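11S globulin seed storage protein (PDB 3QAC) probably serves as a nutrient reserve of the amaranth seed, a two-cupin storage globulin made as a precursor later divided into acidic and basic chains. Local coordinates at residues T309-N314 against S403-F408; A285-N290 against L315-H320; L421-V426 against E436-K441. All coordinates share one frame; numbering follows the deposited sequence.

Interaction 1 of 3, residues T309-N314 against S403-F408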
loop_
_atom_site.group_PDB
_atom_site.type_symbol
_atom_site.label_atom_id
_atom_site.label_comp_id
_atom_site.label_asym_id
_atom_site.label_seq_id
_atom_site.Cartn_x
_atom_site.Cartn_y
_atom_site.Cartn_z
ATOM N N THR A 309 3.451 10.952 -22.631
ATOM C CA THR A 309 3.224 10.441 -21.286
ATOM C C THR A 309 3.278 11.526 -20.229
ATOM O O THR A 309 4.068 12.457 -20.315
ATOM C CB THR A 309 4.207 9.324 -20.905
ATOM O OG1 THR A 309 5.518 9.879 -20.744
ATOM C CG2 THR A 309 4.244 8.262 -21.973
ATOM N N VAL A 310 2.390 11.415 -19.249
ATOM C CA VAL A 310 2.490 12.208 -18.042
ATOM C C VAL A 310 2.796 11.253 -16.908
ATOM O O VAL A 310 1.988 10.367 -16.584
ATOM C CB VAL A 310 1.183 12.906 -17.711
ATOM C CG1 VAL A 310 1.408 13.912 -16.590
ATOM C CG2 VAL A 310 0.641 13.576 -18.933
ATOM N N ASN A 311 3.972 11.429 -16.326
ATOM C CA ASN A 311 4.381 10.668 -15.160
ATOM C C ASN A 311 5.089 11.569 -14.156
ATOM O O ASN A 311 4.890 12.771 -14.156
ATOM C CB ASN A 311 5.245 9.474 -15.556
ATOM C CG ASN A 311 6.526 9.881 -16.282
ATOM O OD1 ASN A 311 6.979 11.021 -16.188
ATOM N ND2 ASN A 311 7.112 8.936 -17.007
ATOM N N SER A 312 5.886 10.969 -13.289
ATOM C CA SER A 312 6.461 11.666 -12.151
ATOM C C SER A 312 7.593 12.620 -12.532
ATOM O O SER A 312 8.010 13.431 -11.716
ATOM C CB SER A 312 6.995 10.653 -11.141
ATOM O OG SER A 312 5.953 9.863 -10.610
ATOM N N PHE A 313 8.088 12.514 -13.760
ATOM C CA PHE A 313 9.198 13.355 -14.217
ATOM C C PHE A 313 8.726 14.690 -14.784
ATOM O O PHE A 313 9.288 15.731 -14.469
ATOM C CB PHE A 313 10.080 12.597 -15.210
ATOM C CG PHE A 313 10.443 11.230 -14.730
ATOM C CD1 PHE A 313 11.350 11.069 -13.693
ATOM C CD2 PHE A 313 9.835 10.106 -15.270
ATOM C CE1 PHE A 313 11.664 9.805 -13.218
ATOM C CE2 PHE A 313 10.144 8.834 -14.810
ATOM C CZ PHE A 313 11.059 8.683 -13.777
ATOM N N ASN A 314 7.683 14.683 -15.599
ATOM C CA ASN A 314 7.151 15.958 -16.043
ATOM C C ASN A 314 6.037 16.471 -15.138
ATOM O O ASN A 314 5.693 17.647 -15.182
ATOM C CB ASN A 314 6.720 15.908 -17.510
ATOM C CG ASN A 314 5.853 14.705 -17.817
ATOM O OD1 ASN A 314 5.895 14.156 -18.917
ATOM N ND2 ASN A 314 5.083 14.280 -16.838
ATOM N N SER A 403 -1.055 3.576 -11.860
ATOM C CA SER A 403 0.161 3.575 -11.046
ATOM C C SER A 403 1.141 4.626 -11.483
ATOM O O SER A 403 0.957 5.286 -12.495
ATOM C CB SER A 403 0.857 2.220 -11.051
ATOM O OG SER A 403 1.635 2.062 -12.217
ATOM N N GLU A 404 2.192 4.764 -10.685
ATOM C CA GLU A 404 3.232 5.733 -10.941
ATOM C C GLU A 404 4.027 5.285 -12.166
ATOM O O GLU A 404 4.311 4.105 -12.325
ATOM C CB GLU A 404 4.130 5.846 -9.709
ATOM C CG GLU A 404 5.408 6.614 -9.962
ATOM C CD GLU A 404 6.038 7.134 -8.692
ATOM O OE1 GLU A 404 5.865 6.477 -7.631
ATOM O OE2 GLU A 404 6.702 8.199 -8.757
ATOM N N ASN A 405 4.352 6.218 -13.049
ATOM C CA ASN A 405 5.197 5.893 -14.194
ATOM C C ASN A 405 4.852 4.519 -14.730
ATOM O O ASN A 405 5.717 3.638 -14.793
ATOM C CB ASN A 405 6.671 5.870 -13.798
ATOM C CG ASN A 405 7.042 6.982 -12.849
ATOM O OD1 ASN A 405 7.611 6.726 -11.790
ATOM N ND2 ASN A 405 6.739 8.220 -13.223
ATOM N N ALA A 406 3.583 4.323 -15.071
ATOM C CA ALA A 406 3.174 3.108 -15.747
ATOM C C ALA A 406 4.063 2.961 -16.975
ATOM O O ALA A 406 4.361 3.928 -17.666
ATOM C CB ALA A 406 1.698 3.179 -16.147
ATOM N N MET A 407 4.492 1.740 -17.229
ATOM C CA MET A 407 5.385 1.456 -18.319
ATOM C C MET A 407 4.671 0.418 -19.139
ATOM O O MET A 407 4.036 -0.464 -18.576
ATOM C CB MET A 407 6.639 0.807 -17.764
ATOM C CG MET A 407 7.858 0.999 -18.602
ATOM S SD MET A 407 8.923 2.182 -17.763
ATOM C CE MET A 407 8.737 3.632 -18.815
ATOM N N PHE A 408 4.780 0.488 -20.455
ATOM C CA PHE A 408 4.228 -0.580 -21.252
ATOM C C PHE A 408 5.319 -1.208 -22.077
ATOM O O PHE A 408 6.419 -0.686 -22.141
ATOM C CB PHE A 408 3.082 -0.090 -22.130
ATOM C CG PHE A 408 3.510 0.813 -23.243
ATOM C CD1 PHE A 408 4.034 0.295 -24.410
ATOM C CD2 PHE A 408 3.359 2.176 -23.135
ATOM C CE1 PHE A 408 4.409 1.132 -25.450
ATOM C CE2 PHE A 408 3.745 3.022 -24.173
ATOM C CZ PHE A 408 4.258 2.498 -25.328
HETATM O O HOH W 1 6.761 5.752 -17.188
#
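The chi1 of Ser312 (-64°) sets OG beside its own backbone N; that of Glu404 (168°) puts CG anti to the backbone N, and the extended chain beyond it carries the carboxylate to the Ser312 hydroxyl. Ser312 OG donates to Glu404 OE2 at 2.6 Å, reaching the oxygen on its anti side and 26° out of the carboxylate plane. The side chain of Arg319 also packs on Glu404. Asn405 lies next to this bond: its CA is 3.8 Å from Asn311 CB, and the Asn405 and Asn311 side chains cross at about a right angle, with the end of Asn405 close to Ser312 and the Phe313 ring. These residues belong to the C-terminal cupin barrel, where the turn leaving strand 305-310 meets the loop that passes from strand 394-401, in the same sheet, to strand 408-410, in the other. Asn311 shapes the turn. Its OD1 accepts from Phe313 N at 3.1 Å, an Asx turn, with the donor above the carbonyl plane. The other branch of the amide looks to the loop: Asn311 ND2 gives a hydrogen bond to a water 3.2 Å away, which in turn donates to Ala406 O at 3.1 Å. Ser324 OG, outside the two segments, is hydrogen-bonded to both Ser403 O and Ala406 N.

Interaction 2 of 3, residues A285-N290 against L315-H320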
loop_
_atom_site.group_PDB
_atom_site.type_symbol
_atom_site.label_atom_id
_atom_site.label_comp_id
_atom_site.label_asym_id
_atom_site.label_seq_id
_atom_site.Cartn_x
_atom_site.Cartn_y
_atom_site.Cartn_z
ATOM N N ALA A 285 3.580 24.853 -8.043
ATOM C CA ALA A 285 3.617 24.023 -9.256
ATOM C C ALA A 285 2.333 24.152 -10.087
ATOM O O ALA A 285 1.276 24.505 -9.557
ATOM C CB ALA A 285 3.868 22.561 -8.893
ATOM N N ARG A 286 2.408 23.869 -11.384
ATOM C CA ARG A 286 1.190 23.943 -12.195
ATOM C C ARG A 286 0.237 22.801 -11.874
ATOM O O ARG A 286 -0.979 22.972 -11.962
ATOM C CB ARG A 286 1.478 23.996 -13.700
ATOM C CD ARG A 286 0.453 24.528 -15.939
ATOM C CZ ARG A 286 -1.579 24.657 -17.343
ATOM N NH2 ARG A 286 -1.864 25.864 -16.876
ATOM N N LEU A 287 0.790 21.653 -11.478
ATOM C CA LEU A 287 -0.019 20.472 -11.188
ATOM C C LEU A 287 -0.664 19.912 -12.450
ATOM O O LEU A 287 -1.621 19.134 -12.378
ATOM C CB LEU A 287 -1.100 20.796 -10.155
ATOM C CG LEU A 287 -0.586 20.914 -8.723
ATOM C CD1 LEU A 287 -1.709 21.307 -7.803
ATOM C CD2 LEU A 287 0.013 19.596 -8.294
ATOM N N ALA A 288 -0.137 20.322 -13.600
ATOM C CA ALA A 288 -0.655 19.883 -14.887
ATOM C C ALA A 288 0.447 19.871 -15.933
ATOM O O ALA A 288 1.423 20.592 -15.812
ATOM C CB ALA A 288 -1.774 20.786 -15.336
ATOM N N VAL A 289 0.304 19.021 -16.942
ATOM C CA VAL A 289 1.051 19.202 -18.179
ATOM C C VAL A 289 0.115 19.003 -19.380
ATOM O O VAL A 289 -0.743 18.125 -19.387
ATOM C CB VAL A 289 2.330 18.306 -18.312
ATOM C CG1 VAL A 289 2.755 17.700 -16.983
ATOM C CG2 VAL A 289 2.132 17.235 -19.370
ATOM N N ASN A 290 0.273 19.848 -20.387
ATOM C CA ASN A 290 -0.547 19.747 -21.573
ATOM C C ASN A 290 0.035 18.708 -22.525
ATOM O O ASN A 290 1.168 18.842 -22.992
ATOM C CB ASN A 290 -0.662 21.101 -22.243
ATOM C CG ASN A 290 -1.791 21.154 -23.212
ATOM O OD1 ASN A 290 -1.742 20.507 -24.251
ATOM N ND2 ASN A 290 -2.833 21.916 -22.886
ATOM N N LEU A 315 5.473 15.589 -14.316
ATOM C CA LEU A 315 4.478 16.008 -13.326
ATOM C C LEU A 315 4.826 15.370 -11.987
ATOM O O LEU A 315 4.339 14.278 -11.652
ATOM C CB LEU A 315 3.063 15.632 -13.775
ATOM C CG LEU A 315 1.909 16.359 -13.071
ATOM C CD1 LEU A 315 2.284 17.782 -12.735
ATOM C CD2 LEU A 315 0.657 16.346 -13.914
ATOM N N PRO A 316 5.700 16.045 -11.219
ATOM C CA PRO A 316 6.304 15.453 -10.013
ATOM C C PRO A 316 5.282 15.066 -8.945
ATOM O O PRO A 316 5.499 14.094 -8.231
ATOM C CB PRO A 316 7.244 16.558 -9.504
ATOM C CG PRO A 316 7.555 17.387 -10.745
ATOM C CD PRO A 316 6.253 17.378 -11.522
ATOM N N ILE A 317 4.185 15.808 -8.851
ATOM C CA ILE A 317 3.138 15.483 -7.891
ATOM C C ILE A 317 2.678 14.022 -8.082
ATOM O O ILE A 317 2.276 13.359 -7.131
ATOM C CB ILE A 317 1.958 16.481 -7.997
ATOM C CG1 ILE A 317 0.957 16.287 -6.865
ATOM C CG2 ILE A 317 1.251 16.352 -9.331
ATOM C CD1 ILE A 317 1.555 16.361 -5.495
ATOM N N LEU A 318 2.780 13.504 -9.301
ATOM C CA LEU A 318 2.332 12.146 -9.552
ATOM C C LEU A 318 3.143 11.152 -8.742
ATOM O O LEU A 318 2.780 9.978 -8.645
ATOM C CB LEU A 318 2.414 11.805 -11.036
ATOM C CG LEU A 318 1.502 12.678 -11.885
ATOM C CD1 LEU A 318 1.607 12.297 -13.355
ATOM C CD2 LEU A 318 0.085 12.551 -11.367
ATOM N N ARG A 319 4.262 11.610 -8.186
ATOM C CA ARG A 319 5.029 10.770 -7.285
ATOM C C ARG A 319 4.129 10.485 -6.083
ATOM O O ARG A 319 4.149 9.401 -5.514
ATOM C CB ARG A 319 6.319 11.481 -6.853
ATOM C CG ARG A 319 7.478 10.566 -6.437
ATOM C CD ARG A 319 8.770 10.910 -7.215
ATOM N NE ARG A 319 8.830 12.336 -7.552
ATOM C CZ ARG A 319 9.472 12.855 -8.600
ATOM N NH1 ARG A 319 9.433 14.165 -8.797
ATOM N NH2 ARG A 319 10.137 12.083 -9.457
ATOM N N HIS A 320 3.322 11.463 -5.709
ATOM C CA HIS A 320 2.439 11.285 -4.565
ATOM C C HIS A 320 1.148 10.526 -4.893
ATOM O O HIS A 320 0.725 9.660 -4.128
ATOM C CB HIS A 320 2.143 12.614 -3.871
ATOM C CG HIS A 320 3.110 12.931 -2.777
ATOM N ND1 HIS A 320 2.994 12.403 -1.507
ATOM C CD2 HIS A 320 4.235 13.688 -2.773
ATOM C CE1 HIS A 320 3.996 12.839 -0.761
ATOM N NE2 HIS A 320 4.761 13.621 -1.505
#
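A type I beta turn from Leu315 to Leu318, leading into the short helix 318-321 of the C-terminal cupin domain, packs here against strand 288-290, which lies at the edge of the N-terminal domain's sheet. The turn is closed by Leu318 N to Leu315 O at 2.9 Å. Across the contact the packing is apolar, and Leu315 supplies its middle. CG of Leu315 stands anti to the backbone N (chi1 -162°), and both methyls beyond it reach the backbone of the other segment: CD1 lies 3.6 Å from Ala288 N and equally near Leu287 C, while CD2 is 3.9 Å from Ala288 CA. Closer to its own backbone, Leu315 CB rests 3.8 Å from Val289 CG1, the two side chains running obliquely to one another. An alanine in place of Leu315 would keep that CB contact but would probably open a gap over the Leu287-Ala288 peptide, where the two methyls now lie. Leu287 makes the second half of the contact. Its CB sets out away from the turn, yet its end comes back, and CD2 fits against the branch point of Ile317, 3.6 Å from CG2 and 3.7 Å from CB. Val310 of strand 305-310 touches both Val289 and Leu315 and extends the apolar cluster, while Phe140 of the neighbouring strand meets Leu287 and Ala288. Strand 288-290 follows soon after Cys283, which forms a disulfide with Cys90, and pairs antiparallel with strand 138-142. Such a junction, in which the segment leading into the second barrel completes a sheet of the first, belongs to the two-barrel bicupin fold of 11S globulins.

Interaction 3 of 3, residues L421-V426 against E436-K441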
loop_
_atom_site.group_PDB
_atom_site.type_symbol
_atom_site.label_atom_id
_atom_site.label_comp_id
_atom_site.label_asym_id
_atom_site.label_seq_id
_atom_site.Cartn_x
_atom_site.Cartn_y
_atom_site.Cartn_z
ATOM N N LEU A 421 14.325 -10.276 -27.879
ATOM C CA LEU A 421 14.645 -11.708 -27.843
ATOM C C LEU A 421 15.802 -12.082 -28.767
ATOM O O LEU A 421 15.823 -11.678 -29.923
ATOM C CB LEU A 421 13.427 -12.542 -28.238
ATOM C CG LEU A 421 12.226 -12.489 -27.312
ATOM C CD1 LEU A 421 11.107 -13.311 -27.881
ATOM C CD2 LEU A 421 12.631 -12.988 -25.916
ATOM N N PRO A 422 16.762 -12.874 -28.259
ATOM C CA PRO A 422 17.837 -13.374 -29.115
ATOM C C PRO A 422 17.202 -14.197 -30.217
ATOM O O PRO A 422 16.323 -15.010 -29.921
ATOM C CB PRO A 422 18.641 -14.279 -28.175
ATOM C CG PRO A 422 18.310 -13.809 -26.815
ATOM C CD PRO A 422 16.875 -13.392 -26.889
ATOM N N ILE A 423 17.616 -13.985 -31.461
ATOM C CA ILE A 423 16.945 -14.627 -32.592
ATOM C C ILE A 423 16.735 -16.159 -32.449
ATOM O O ILE A 423 15.717 -16.695 -32.879
ATOM C CB ILE A 423 17.632 -14.273 -33.931
ATOM C CG1 ILE A 423 16.906 -14.956 -35.086
ATOM C CG2 ILE A 423 19.103 -14.657 -33.903
ATOM C CD1 ILE A 423 16.750 -14.074 -36.285
ATOM N N ASP A 424 17.692 -16.845 -31.834
ATOM C CA ASP A 424 17.567 -18.280 -31.584
ATOM C C ASP A 424 16.402 -18.604 -30.653
ATOM O O ASP A 424 15.715 -19.609 -30.833
ATOM C CB ASP A 424 18.862 -18.842 -30.994
ATOM C CG ASP A 424 19.873 -19.182 -32.051
ATOM O OD1 ASP A 424 19.461 -19.321 -33.226
ATOM O OD2 ASP A 424 21.069 -19.312 -31.713
ATOM N N VAL A 425 16.199 -17.763 -29.644
ATOM C CA VAL A 425 15.050 -17.919 -28.771
ATOM C C VAL A 425 13.788 -17.757 -29.602
ATOM O O VAL A 425 12.849 -18.550 -29.499
ATOM C CB VAL A 425 15.066 -16.908 -27.608
ATOM C CG1 VAL A 425 13.732 -16.915 -26.865
ATOM C CG2 VAL A 425 16.236 -17.206 -26.655
ATOM N N VAL A 426 13.779 -16.741 -30.454
ATOM C CA VAL A 426 12.601 -16.483 -31.267
ATOM C C VAL A 426 12.266 -17.682 -32.167
ATOM O O VAL A 426 11.155 -18.195 -32.116
ATOM C CB VAL A 426 12.750 -15.194 -32.076
ATOM C CG1 VAL A 426 11.589 -15.018 -32.999
ATOM C CG2 VAL A 426 12.852 -14.013 -31.144
ATOM N N GLU A 436 12.992 -16.609 -40.842
ATOM C CA GLU A 436 11.617 -16.242 -40.518
ATOM C C GLU A 436 11.653 -15.461 -39.209
ATOM O O GLU A 436 11.033 -14.410 -39.072
ATOM C CB GLU A 436 10.744 -17.483 -40.346
ATOM C CG GLU A 436 10.540 -18.304 -41.609
ATOM C CD GLU A 436 9.735 -19.570 -41.353
ATOM O OE1 GLU A 436 8.716 -19.778 -42.044
ATOM O OE2 GLU A 436 10.122 -20.356 -40.463
ATOM N N ALA A 437 12.393 -15.999 -38.248
ATOM C CA ALA A 437 12.643 -15.312 -36.995
ATOM C C ALA A 437 13.143 -13.885 -37.230
ATOM O O ALA A 437 12.610 -12.940 -36.652
ATOM C CB ALA A 437 13.644 -16.101 -36.161
ATOM N N PHE A 438 14.162 -13.738 -38.077
ATOM C CA PHE A 438 14.743 -12.430 -38.384
ATOM C C PHE A 438 13.679 -11.432 -38.796
ATOM O O PHE A 438 13.580 -10.346 -38.227
ATOM C CB PHE A 438 15.785 -12.549 -39.498
ATOM C CG PHE A 438 16.622 -11.303 -39.698
ATOM C CD1 PHE A 438 16.133 -10.224 -40.431
ATOM C CD2 PHE A 438 17.909 -11.224 -39.166
ATOM C CE1 PHE A 438 16.907 -9.082 -40.619
ATOM C CE2 PHE A 438 18.696 -10.091 -39.351
ATOM C CZ PHE A 438 18.197 -9.016 -40.081
ATOM N N GLY A 439 12.885 -11.797 -39.791
ATOM C CA GLY A 439 11.823 -10.930 -40.260
ATOM C C GLY A 439 10.783 -10.642 -39.195
ATOM O O GLY A 439 10.241 -9.529 -39.113
ATOM N N LEU A 440 10.487 -11.653 -38.382
ATOM C CA LEU A 440 9.609 -11.446 -37.244
ATOM C C LEU A 440 10.202 -10.341 -36.370
ATOM O O LEU A 440 9.482 -9.466 -35.891
ATOM C CB LEU A 440 9.452 -12.736 -36.443
ATOM C CG LEU A 440 8.521 -12.652 -35.232
ATOM C CD1 LEU A 440 7.178 -12.084 -35.651
ATOM C CD2 LEU A 440 8.359 -14.025 -34.582
ATOM N N LYS A 441 11.519 -10.372 -36.186
ATOM C CA LYS A 441 12.184 -9.385 -35.350
ATOM C C LYS A 441 12.288 -8.010 -35.993
ATOM O O LYS A 441 12.059 -7.003 -35.326
ATOM C CB LYS A 441 13.578 -9.852 -34.927
ATOM C CG LYS A 441 13.570 -11.006 -33.944
ATOM C CD LYS A 441 14.951 -11.250 -33.342
ATOM C CE LYS A 441 15.455 -10.044 -32.571
ATOM N NZ LYS A 441 16.733 -10.346 -31.863
#
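Lys441 reaches from helix 434-442 to the start of helix 423-430, with CB directed at the opposite segment. CG passes 4.2 Å from Val426 CG2. CD is 3.6 Å from Leu421 O and also touches Val426 CG2 and Ile423 CB, each at 4.1 Å. A bend at chi3 (61°) turns CE toward the turn before the helix, 3.1 Å from Leu421 O, and NZ then donates to the same Leu421 O at 2.5 Å, tilted 23° from the carbonyl plane. The ammonium has further partners on the second subunit, a salt bridge to Asp126 and a hydrogen bond to Gln127 O, so its buried charge is probably well compensated. Beside the lysine the helices meet through apolar side chains around the small Ala437. Ile423 CG1 touches Ala437 CB at 3.6 Å, its CD1 continues to Phe438 CB, and Val426 CG1 packs on Leu440 CD2 at 3.7 Å. These helices form the helical extension of the C-terminal cupin domain, as in other 11S globulin trimers; Ile418 of helix 417-420 lies against Leu440 and Lys441, and from the second subunit Trp149 of strand 147-151 packs on Leu421 and Phe224 of helix 217-224 on Leu440.

Along the chain interactions 1 and 2 interleave: 285-290, 309-314, 315-320 and 403-408 follow in that order, while interaction 3 comes later. The centres of interactions 1 and 2 are about 11 Å apart and the two touch: the turn after strand 305-310 runs on into helix 318-321, and Glu404 also packs on Arg319 and Asn314 on Val289. Together they connect the loops of the C-terminal barrel with the edge of the N-terminal one. Interaction 3 lies in the helices between strands 408-410 and 449-450, which project from the second barrel, its centre about 30 Å from that of interaction 1. Interactions 1 and 3 both touch the second subunit, whereas interaction 2 joins domains within one chain.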